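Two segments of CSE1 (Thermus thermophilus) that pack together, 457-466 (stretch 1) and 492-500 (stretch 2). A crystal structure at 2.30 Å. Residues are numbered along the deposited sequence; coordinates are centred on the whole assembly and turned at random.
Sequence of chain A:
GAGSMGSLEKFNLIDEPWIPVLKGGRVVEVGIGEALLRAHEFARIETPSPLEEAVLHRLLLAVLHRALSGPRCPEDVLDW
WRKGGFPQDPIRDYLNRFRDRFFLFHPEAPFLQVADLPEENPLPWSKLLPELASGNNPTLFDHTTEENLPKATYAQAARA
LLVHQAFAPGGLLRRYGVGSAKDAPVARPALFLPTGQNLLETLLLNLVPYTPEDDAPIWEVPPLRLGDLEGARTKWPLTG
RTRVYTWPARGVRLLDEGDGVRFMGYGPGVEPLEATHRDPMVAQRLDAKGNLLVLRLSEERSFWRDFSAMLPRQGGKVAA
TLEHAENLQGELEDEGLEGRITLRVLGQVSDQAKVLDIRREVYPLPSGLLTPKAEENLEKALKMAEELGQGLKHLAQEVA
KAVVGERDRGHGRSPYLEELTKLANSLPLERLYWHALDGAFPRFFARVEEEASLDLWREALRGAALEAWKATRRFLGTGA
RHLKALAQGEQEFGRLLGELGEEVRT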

# COMPACT_ATOMS: atom_id res chain seq x y z
N TRP A 457 -9.97 25.32 2.92
CA TRP A 457 -8.87 24.90 2.07
C TRP A 457 -8.19 26.13 1.50
O TRP A 457 -6.95 26.23 1.49
N ARG A 458 -9.00 27.07 1.02
CA ARG A 458 -8.48 28.31 0.44
C ARG A 458 -7.64 29.06 1.46
O ARG A 458 -6.58 29.59 1.12
N GLU A 459 -8.09 29.07 2.70
CA GLU A 459 -7.29 29.64 3.77
C GLU A 459 -5.95 28.91 3.90
O GLU A 459 -4.90 29.54 4.04
N ALA A 460 -6.00 27.58 3.85
CA ALA A 460 -4.77 26.80 3.99
C ALA A 460 -3.85 27.02 2.80
O ALA A 460 -2.65 27.12 2.95
N LEU A 461 -4.43 27.12 1.60
CA LEU A 461 -3.64 27.43 0.41
C LEU A 461 -2.91 28.77 0.56
O LEU A 461 -1.72 28.89 0.24
N ARG A 462 -3.62 29.77 1.07
CA ARG A 462 -3.04 31.09 1.28
C ARG A 462 -1.84 31.00 2.24
O ARG A 462 -0.73 31.43 1.91
N GLY A 463 -2.07 30.39 3.40
CA GLY A 463 -1.03 30.27 4.41
C GLY A 463 0.14 29.45 3.91
O GLY A 463 1.30 29.76 4.22
N ALA A 464 -0.15 28.40 3.15
CA ALA A 464 0.92 27.58 2.60
C ALA A 464 1.79 28.42 1.68
O ALA A 464 3.02 28.41 1.79
N ALA A 465 1.15 29.12 0.74
CA ALA A 465 1.86 29.98 -0.20
C ALA A 465 2.65 31.11 0.51
O ALA A 465 3.85 31.28 0.27
N LEU A 466 1.96 31.84 1.39
CA LEU A 466 2.57 32.91 2.20
C LEU A 466 3.76 32.42 3.01
O LEU A 466 4.81 33.05 3.01
N GLU A 492 5.19 39.23 -8.72
CA GLU A 492 4.52 38.05 -9.30
C GLU A 492 3.76 37.29 -8.23
O GLU A 492 2.61 36.89 -8.42
N PHE A 493 4.40 37.09 -7.08
CA PHE A 493 3.75 36.40 -5.99
C PHE A 493 2.50 37.14 -5.58
O PHE A 493 1.53 36.53 -5.13
N GLY A 494 2.51 38.46 -5.73
CA GLY A 494 1.35 39.27 -5.43
C GLY A 494 0.22 38.95 -6.38
O GLY A 494 -0.91 38.72 -5.97
N ARG A 495 0.54 38.93 -7.67
CA ARG A 495 -0.42 38.48 -8.68
C ARG A 495 -1.08 37.15 -8.28
O ARG A 495 -2.31 37.07 -8.22
N LEU A 496 -0.27 36.13 -8.00
CA LEU A 496 -0.78 34.80 -7.66
C LEU A 496 -1.80 34.82 -6.53
O LEU A 496 -2.88 34.24 -6.65
N LEU A 497 -1.45 35.47 -5.42
CA LEU A 497 -2.33 35.53 -4.26
C LEU A 497 -3.66 36.20 -4.59
O LEU A 497 -4.71 35.78 -4.11
N GLY A 498 -3.60 37.25 -5.40
CA GLY A 498 -4.81 37.98 -5.76
C GLY A 498 -5.85 37.04 -6.33
O GLY A 498 -7.00 37.03 -5.88
N GLU A 499 -5.44 36.24 -7.30
CA GLU A 499 -6.36 35.35 -8.01
C GLU A 499 -6.97 34.30 -7.09
O GLU A 499 -7.97 33.67 -7.43
N LEU A 500 -6.39 34.13 -5.91
CA LEU A 500 -6.88 33.15 -4.96
C LEU A 500 -8.14 33.64 -4.25
O LEU A 500 -8.34 34.85 -4.06

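Two helices that run antiparallel can pack through a short ladder of apolar side chains, with long polar residues closing the margin, and these two segments of CSE1 illustrate the principle on a small scale. Their axes lie 11.0 Å apart at closest approach and run at 173° to one another, so that ascending one helix means descending the other: Arg-458 lies across from Leu-500, and Arg-462 across from Leu-497. The contact is modest, burying 397 Å² in all, and centres on side chains of leucine, phenylalanine and alanine, with two arginines along its margin and no clear hydrogen bond across it.

At its centre, Leu-497 and Leu-500 point toward the facing helix. Leu-497 lies outside the usual wells, with chi1 at -92° and chi2 at -95°, and this conformation spreads its two methyls over different neighbours: CD2 is 4.1 Å from Ala-465 CB, while CD1 is 4.3 Å from Leu-466 CG. Ala-465 also points inward and meets a second partner, its CB lying 4.1 Å from Phe-493 CE1. Phe-493 adopts a t rotamer at chi1, which carries the ring to stretch 1. There its CE1 comes within 3.6 Å of Ala-465 O, and the backbone N of Leu-466 lies at the ring edge, near its plane. Leu-466 (m, t) starts out sideways, but its end comes nearer, bringing CD2 to 4.0 Å from Phe-493 CE2.

Toward the other end of the contact, Leu-500 has the largest covered area of any residue here, 109 Å². Its t, p rotamer places CD1 4.2 Å from CD1 of Leu-461, an inward-pointing m, t leucine, and CD2 3.8 Å from the backbone O of Arg-458. That oxygen accepts the helical hydrogen bond from Arg-462 N; the leucine methyl, which is no conventional donor, simply packs against it.

The polar edge is formed by two arginines, both of which pack their aliphatic parts on leucines, while Arg-462 also brings its guanidinium across. Arg-458 leaves its helix sideways, with t at chi1 and chi2, and lays CG 3.9 Å from Leu-500 CG; its guanidinium is hydrogen-bonded to a residue just beyond the stretches. Arg-462 also leaves sideways, with chi1 at -149°, yet its end reaches across. Its CG packs 3.6 Å from Leu-497 CD1, Leu-500 CD2 covers one face of its guanidinium, and NH2 comes to 3.0 Å from Leu-500 O, a close polar approach whose geometry leaves its character open.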

# COMPACT_ATOMS: atom_id res chain seq x y z
CB TRP A 457 -9.40 24.00 0.96
CG TRP A 457 -8.34 23.39 0.09
CD1 TRP A 457 -8.23 23.52 -1.25
CD2 TRP A 457 -7.26 22.53 0.51
NE1 TRP A 457 -7.15 22.81 -1.71
CE2 TRP A 457 -6.54 22.20 -0.65
CE3 TRP A 457 -6.84 22.03 1.75
CZ2 TRP A 457 -5.41 21.37 -0.62
CZ3 TRP A 457 -5.71 21.23 1.79
CH2 TRP A 457 -5.01 20.90 0.61
CB ARG A 458 -9.60 29.20 -0.08
CG ARG A 458 -9.08 30.40 -0.87
CD ARG A 458 -10.20 31.13 -1.58
NE ARG A 458 -11.24 30.20 -2.02
CZ ARG A 458 -12.44 30.10 -1.44
NH1 ARG A 458 -12.75 30.89 -0.42
NH2 ARG A 458 -13.32 29.23 -1.90
CB GLU A 459 -8.04 29.60 5.10
CG GLU A 459 -9.43 30.23 5.05
CD GLU A 459 -9.41 31.65 4.51
OE1 GLU A 459 -8.35 32.32 4.58
OE2 GLU A 459 -10.46 32.11 4.00
CB ALA A 460 -5.09 25.32 4.17
CB LEU A 461 -4.53 27.46 -0.84
CG LEU A 461 -5.10 26.12 -1.31
CD1 LEU A 461 -5.94 26.29 -2.57
CD2 LEU A 461 -3.98 25.15 -1.56
CB ARG A 462 -4.10 32.05 1.82
CG ARG A 462 -3.90 33.50 1.42
CD ARG A 462 -5.18 34.32 1.62
NE ARG A 462 -5.73 34.80 0.35
CZ ARG A 462 -6.97 34.58 -0.07
NH1 ARG A 462 -7.82 33.87 0.67
NH2 ARG A 462 -7.38 35.06 -1.24
CB ALA A 464 0.35 26.36 1.86
CB ALA A 465 0.89 30.56 -1.24
CB LEU A 466 1.55 33.52 3.16
CG LEU A 466 0.60 34.54 2.57
CD1 LEU A 466 -0.56 34.82 3.52
CD2 LEU A 466 1.34 35.81 2.23
CB GLU A 492 5.54 37.14 -9.98
CG GLU A 492 4.96 36.04 -10.85
CD GLU A 492 6.00 35.41 -11.77
OE1 GLU A 492 7.18 35.83 -11.73
OE2 GLU A 492 5.65 34.48 -12.53
CB PHE A 493 4.68 36.24 -4.79
CG PHE A 493 4.01 35.59 -3.61
CD1 PHE A 493 3.93 34.21 -3.53
CD2 PHE A 493 3.45 36.36 -2.61
CE1 PHE A 493 3.32 33.60 -2.46
CE2 PHE A 493 2.82 35.76 -1.53
CZ PHE A 493 2.75 34.37 -1.46
CB ARG A 495 0.25 38.33 -10.04
CG ARG A 495 -0.13 39.40 -11.04
CD ARG A 495 0.49 39.15 -12.41
NE ARG A 495 1.96 39.11 -12.38
CZ ARG A 495 2.75 40.17 -12.25
NH1 ARG A 495 2.22 41.39 -12.12
NH2 ARG A 495 4.07 40.02 -12.24
CB LEU A 496 0.36 33.83 -7.33
CG LEU A 496 1.07 33.16 -8.50
CD1 LEU A 496 2.19 32.26 -8.01
CD2 LEU A 496 0.10 32.37 -9.34
CB LEU A 497 -1.65 36.28 -3.11
CG LEU A 497 -0.88 35.41 -2.13
CD1 LEU A 497 -1.76 35.07 -0.96
CD2 LEU A 497 -0.41 34.14 -2.81
CB GLU A 499 -5.64 34.67 -9.17
CG GLU A 499 -5.12 35.64 -10.21
CD GLU A 499 -4.61 34.93 -11.45
OE1 GLU A 499 -4.44 33.70 -11.41
OE2 GLU A 499 -4.40 35.62 -12.47
CB LEU A 500 -5.80 32.79 -3.95
CG LEU A 500 -6.05 31.53 -3.11
CD1 LEU A 500 -5.85 30.28 -3.95
CD2 LEU A 500 -5.15 31.51 -1.89